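Local structure of fructokinase (Silicibacter sp., 3C8U) at residues P157-W169 and A179-R192. The protein probably transfers a phosphate group from ATP to fructose, as a putative P-loop kinase linked to a fructose transport system. Residues are numbered along the deposited sequence; the frame is centred on the assembly and turned at random.
Sequences PMADLEARLVQRW and AVARAQGNDLANAR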
loop_
_atom_site.group_PDB
_atom_site.type_symbol
_atom_site.label_atom_id
_atom_site.label_comp_id
_atom_site.label_asym_id
_atom_site.label_seq_id
_atom_site.Cartn_x
_atom_site.Cartn_y
_atom_site.Cartn_z
ATOM N N PRO A 157 -14.367 8.160 0.620
ATOM C CA PRO A 157 -15.395 8.009 1.647
ATOM C C PRO A 157 -15.766 6.570 1.948
ATOM O O PRO A 157 -15.785 5.697 1.071
ATOM C CB PRO A 157 -16.586 8.744 1.045
ATOM C CG PRO A 157 -15.990 9.711 0.051
ATOM C CD PRO A 157 -14.822 8.989 -0.510
HETATM N N MSE A 158 -16.085 6.356 3.207
HETATM C CA MSE A 158 -16.438 5.032 3.707
HETATM C C MSE A 158 -17.551 4.385 2.903
HETATM O O MSE A 158 -17.561 3.162 2.712
HETATM C CB MSE A 158 -16.854 5.089 5.169
HETATM C CG MSE A 158 -15.692 5.067 6.121
HETATM SE SE MSE A 158 -14.854 3.294 6.174
HETATM C CE MSE A 158 -16.196 2.237 5.321
ATOM N N ALA A 159 -18.481 5.222 2.445
ATOM C CA ALA A 159 -19.653 4.742 1.722
ATOM C C ALA A 159 -19.211 4.191 0.384
ATOM O O ALA A 159 -19.670 3.153 -0.085
ATOM C CB ALA A 159 -20.692 5.864 1.538
ATOM N N ASP A 160 -18.252 4.883 -0.198
ATOM C CA ASP A 160 -17.756 4.507 -1.517
ATOM C C ASP A 160 -16.916 3.229 -1.388
ATOM O O ASP A 160 -16.969 2.313 -2.236
ATOM C CB ASP A 160 -16.973 5.663 -2.166
ATOM C CG ASP A 160 -17.850 6.883 -2.439
ATOM O OD1 ASP A 160 -19.091 6.728 -2.460
ATOM O OD2 ASP A 160 -17.317 7.995 -2.617
ATOM N N LEU A 161 -16.141 3.161 -0.314
ATOM C CA LEU A 161 -15.297 1.954 -0.079
ATOM C C LEU A 161 -16.175 0.722 0.017
ATOM O O LEU A 161 -15.871 -0.361 -0.505
ATOM C CB LEU A 161 -14.462 2.073 1.202
ATOM C CG LEU A 161 -13.290 3.057 1.172
ATOM C CD1 LEU A 161 -12.596 3.143 2.559
ATOM C CD2 LEU A 161 -12.277 2.702 0.077
ATOM N N GLU A 162 -17.294 0.911 0.691
ATOM C CA GLU A 162 -18.197 -0.203 0.959
ATOM C C GLU A 162 -18.769 -0.755 -0.346
ATOM O O GLU A 162 -18.757 -1.942 -0.595
ATOM C CB GLU A 162 -19.352 0.231 1.865
ATOM C CG GLU A 162 -20.070 -0.954 2.437
ATOM C CD GLU A 162 -21.094 -0.577 3.498
ATOM O OE1 GLU A 162 -20.930 0.461 4.181
ATOM O OE2 GLU A 162 -22.072 -1.328 3.642
ATOM N N ALA A 163 -19.297 0.153 -1.149
ATOM C CA ALA A 163 -19.890 -0.204 -2.442
ATOM C C ALA A 163 -18.882 -0.918 -3.301
ATOM O O ALA A 163 -19.186 -1.872 -4.001
ATOM C CB ALA A 163 -20.423 1.039 -3.172
ATOM N N ARG A 164 -17.645 -0.472 -3.216
ATOM C CA ARG A 164 -16.601 -1.037 -4.072
ATOM C C ARG A 164 -16.210 -2.404 -3.608
ATOM O O ARG A 164 -15.985 -3.306 -4.402
ATOM C CB ARG A 164 -15.388 -0.130 -4.110
ATOM C CG ARG A 164 -15.728 1.145 -4.726
ATOM C CD ARG A 164 -14.495 1.851 -5.146
ATOM N NE ARG A 164 -14.725 3.273 -5.312
ATOM C CZ ARG A 164 -13.769 4.186 -5.234
ATOM N NH1 ARG A 164 -12.511 3.818 -4.975
ATOM N NH2 ARG A 164 -14.083 5.462 -5.399
ATOM N N LEU A 165 -16.219 -2.568 -2.294
ATOM C CA LEU A 165 -15.918 -3.863 -1.674
ATOM C C LEU A 165 -17.016 -4.874 -1.938
ATOM O O LEU A 165 -16.744 -6.048 -2.176
ATOM C CB LEU A 165 -15.643 -3.713 -0.175
ATOM C CG LEU A 165 -14.285 -3.043 0.092
ATOM C CD1 LEU A 165 -14.122 -2.574 1.545
ATOM C CD2 LEU A 165 -13.159 -3.957 -0.318
ATOM N N VAL A 166 -18.264 -4.421 -1.933
ATOM C CA VAL A 166 -19.375 -5.362 -2.189
ATOM C C VAL A 166 -19.264 -5.864 -3.626
ATOM O O VAL A 166 -19.346 -7.060 -3.876
ATOM C CB VAL A 166 -20.753 -4.775 -1.873
ATOM C CG1 VAL A 166 -21.891 -5.669 -2.408
ATOM C CG2 VAL A 166 -20.888 -4.606 -0.359
ATOM N N GLN A 167 -19.015 -4.949 -4.545
ATOM C CA GLN A 167 -18.826 -5.325 -5.957
ATOM C C GLN A 167 -17.702 -6.341 -6.110
ATOM O O GLN A 167 -17.815 -7.322 -6.871
ATOM C CB GLN A 167 -18.573 -4.120 -6.858
ATOM C CG GLN A 167 -18.692 -4.469 -8.369
ATOM C CD GLN A 167 -20.043 -5.104 -8.749
ATOM O OE1 GLN A 167 -21.100 -4.483 -8.609
ATOM N NE2 GLN A 167 -20.004 -6.344 -9.248
ATOM N N ARG A 168 -16.651 -6.131 -5.339
ATOM C CA ARG A 168 -15.486 -7.030 -5.385
ATOM C C ARG A 168 -15.945 -8.438 -5.098
ATOM O O ARG A 168 -15.650 -9.375 -5.822
ATOM C CB ARG A 168 -14.393 -6.600 -4.388
ATOM C CG ARG A 168 -13.292 -7.627 -4.178
ATOM C CD ARG A 168 -11.989 -6.955 -3.723
ATOM N NE ARG A 168 -11.733 -7.084 -2.284
ATOM C CZ ARG A 168 -10.786 -6.399 -1.637
ATOM N NH1 ARG A 168 -10.034 -5.523 -2.291
ATOM N NH2 ARG A 168 -10.604 -6.567 -0.335
ATOM N N TRP A 169 -16.747 -8.557 -4.060
ATOM C CA TRP A 169 -17.178 -9.854 -3.581
ATOM C C TRP A 169 -18.240 -10.445 -4.501
ATOM O O TRP A 169 -18.377 -11.675 -4.632
ATOM C CB TRP A 169 -17.610 -9.778 -2.120
ATOM C CG TRP A 169 -16.405 -9.590 -1.274
ATOM C CD1 TRP A 169 -15.990 -8.441 -0.663
ATOM C CD2 TRP A 169 -15.390 -10.562 -1.036
ATOM N NE1 TRP A 169 -14.788 -8.655 -0.025
ATOM C CE2 TRP A 169 -14.402 -9.951 -0.234
ATOM C CE3 TRP A 169 -15.227 -11.900 -1.407
ATOM C CZ2 TRP A 169 -13.262 -10.638 0.211
ATOM C CZ3 TRP A 169 -14.097 -12.585 -0.957
ATOM C CH2 TRP A 169 -13.130 -11.948 -0.160
ATOM N N ALA A 179 -22.030 -10.911 -0.062
ATOM C CA ALA A 179 -20.969 -10.006 -0.467
ATOM C C ALA A 179 -20.935 -8.857 0.542
ATOM O O ALA A 179 -19.891 -8.397 0.981
ATOM C CB ALA A 179 -21.197 -9.458 -1.898
ATOM N N VAL A 180 -22.122 -8.430 0.929
ATOM C CA VAL A 180 -22.265 -7.354 1.937
ATOM C C VAL A 180 -21.684 -7.804 3.291
ATOM O O VAL A 180 -20.947 -7.073 3.965
ATOM C CB VAL A 180 -23.752 -6.933 2.089
ATOM C CG1 VAL A 180 -23.984 -6.172 3.420
ATOM C CG2 VAL A 180 -24.189 -6.098 0.879
ATOM N N ALA A 181 -22.010 -9.027 3.672
ATOM C CA ALA A 181 -21.611 -9.546 4.988
ATOM C C ALA A 181 -20.099 -9.662 5.036
ATOM O O ALA A 181 -19.434 -9.316 6.015
ATOM C CB ALA A 181 -22.264 -10.920 5.274
ATOM N N ARG A 182 -19.562 -10.125 3.928
ATOM C CA ARG A 182 -18.126 -10.391 3.829
ATOM C C ARG A 182 -17.384 -9.082 3.955
ATOM O O ARG A 182 -16.414 -8.945 4.705
ATOM C CB ARG A 182 -17.800 -11.061 2.495
ATOM C CG ARG A 182 -16.367 -11.464 2.316
ATOM C CD ARG A 182 -15.995 -12.589 3.253
ATOM N NE ARG A 182 -14.738 -13.198 2.829
ATOM C CZ ARG A 182 -14.656 -14.271 2.042
ATOM N NH1 ARG A 182 -15.762 -14.878 1.614
ATOM N NH2 ARG A 182 -13.465 -14.742 1.694
ATOM N N ALA A 183 -17.850 -8.117 3.193
ATOM C CA ALA A 183 -17.206 -6.799 3.138
ATOM C C ALA A 183 -17.309 -6.060 4.462
ATOM O O ALA A 183 -16.372 -5.371 4.889
ATOM C CB ALA A 183 -17.805 -5.950 2.044
ATOM N N GLN A 184 -18.473 -6.194 5.084
ATOM C CA GLN A 184 -18.799 -5.468 6.326
ATOM C C GLN A 184 -17.977 -6.073 7.454
ATOM O O GLN A 184 -17.727 -5.483 8.499
ATOM C CB GLN A 184 -20.307 -5.454 6.635
ATOM C CG GLN A 184 -20.990 -4.211 6.028
ATOM C CD GLN A 184 -22.522 -4.218 6.110
ATOM O OE1 GLN A 184 -23.121 -5.089 6.743
ATOM N NE2 GLN A 184 -23.161 -3.238 5.457
ATOM N N GLY A 185 -17.503 -7.262 7.196
ATOM C CA GLY A 185 -16.670 -7.909 8.158
ATOM C C GLY A 185 -15.314 -7.226 8.068
ATOM O O GLY A 185 -15.165 -6.004 8.191
ATOM N N ASN A 186 -14.344 -8.067 7.820
ATOM C CA ASN A 186 -12.916 -7.712 7.773
ATOM C C ASN A 186 -12.584 -6.374 7.095
ATOM O O ASN A 186 -12.180 -5.391 7.740
ATOM C CB ASN A 186 -12.247 -8.848 6.991
ATOM C CG ASN A 186 -10.779 -8.967 7.218
ATOM O OD1 ASN A 186 -10.186 -8.376 8.130
ATOM N ND2 ASN A 186 -10.162 -9.781 6.364
ATOM N N ASP A 187 -12.660 -6.394 5.770
ATOM C CA ASP A 187 -12.198 -5.257 4.950
ATOM C C ASP A 187 -12.657 -3.924 5.541
ATOM O O ASP A 187 -11.859 -2.986 5.685
ATOM C CB ASP A 187 -12.626 -5.393 3.491
ATOM C CG ASP A 187 -11.766 -6.387 2.716
ATOM O OD1 ASP A 187 -10.596 -6.575 3.099
ATOM O OD2 ASP A 187 -12.257 -6.978 1.725
ATOM N N LEU A 188 -13.938 -3.861 5.921
ATOM C CA LEU A 188 -14.549 -2.575 6.341
ATOM C C LEU A 188 -14.115 -2.224 7.757
ATOM O O LEU A 188 -13.968 -1.058 8.095
ATOM C CB LEU A 188 -16.094 -2.555 6.234
ATOM C CG LEU A 188 -16.755 -1.939 4.979
ATOM C CD1 LEU A 188 -18.188 -1.502 5.343
ATOM C CD2 LEU A 188 -15.989 -0.753 4.348
ATOM N N ALA A 189 -13.893 -3.256 8.570
ATOM C CA ALA A 189 -13.400 -3.061 9.935
ATOM C C ALA A 189 -11.997 -2.465 9.846
ATOM O O ALA A 189 -11.606 -1.584 10.621
ATOM C CB ALA A 189 -13.379 -4.392 10.738
ATOM N N ASN A 190 -11.257 -2.941 8.859
ATOM C CA ASN A 190 -9.864 -2.460 8.638
ATOM C C ASN A 190 -9.885 -1.015 8.158
ATOM O O ASN A 190 -9.105 -0.172 8.582
ATOM C CB ASN A 190 -9.125 -3.356 7.635
ATOM C CG ASN A 190 -8.848 -4.759 8.197
ATOM O OD1 ASN A 190 -8.847 -4.972 9.414
ATOM N ND2 ASN A 190 -8.709 -5.725 7.304
ATOM N N ALA A 191 -10.824 -0.756 7.255
ATOM C CA ALA A 191 -10.990 0.594 6.682
ATOM C C ALA A 191 -11.262 1.555 7.817
ATOM O O ALA A 191 -10.750 2.651 7.872
ATOM C CB ALA A 191 -12.110 0.646 5.630
ATOM N N ARG A 192 -12.033 1.060 8.770
ATOM C CA ARG A 192 -12.470 1.840 9.915
ATOM C C ARG A 192 -11.290 2.093 10.865
ATOM O O ARG A 192 -11.085 3.221 11.341
ATOM C CB ARG A 192 -13.637 1.121 10.628
ATOM C CG ARG A 192 -14.606 2.017 11.363
ATOM C CD ARG A 192 -16.063 1.445 11.393
ATOM N NE ARG A 192 -16.125 -0.003 11.574
ATOM C CZ ARG A 192 -16.540 -0.857 10.635
ATOM N NH1 ARG A 192 -16.942 -0.404 9.449
ATOM N NH2 ARG A 192 -16.557 -2.165 10.880
#
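One face of the Trp-169 indole is covered by Arg-182. Arg-182 CG makes a CH-pi contact 3.6 Å from the centroid of the Trp-169 six-membered ring, 14° off the normal. With CG anti to the backbone N (chi1 -176°) and a bend at chi2, the Arg-182 chain continues over the ring, and its guanidinium lies over CZ3 and CH2, the two planes 34° apart. At the indole edge, in plane, is Asp-187 OD2. Arg-168 NH2 forms a salt bridge to the same oxygen at 2.7 Å, meeting it from above the carboxylate plane. Leu-165 CD2 lies on one face of the Arg-168 guanidinium. Trp-169 fits as a knob among Ala-179, Arg-182, Ala-183 and Asp-187. An alanine here is likely to leave Arg-182 free to turn and open a gap beside Ala-183. Farther along helix 158-171, Leu-165 CB packs on Ala-183 CB at 3.8 Å. Glu-162 OE2 accepts a nearly straight hydrogen bond from Gln-184 NE2 (2.9 Å), and Glu-162 CG meets Leu-188 CD1 at 3.5 Å. Helix 158-171 thus packs against two consecutive helices, 176-184 and 186-195, broken at Gly-185. Ala-179 and Ala-183 admit close approach of helix 176-184, while Arg-168, near the probable P-loop without touching it, would help to fix the Asp-187 carboxylate.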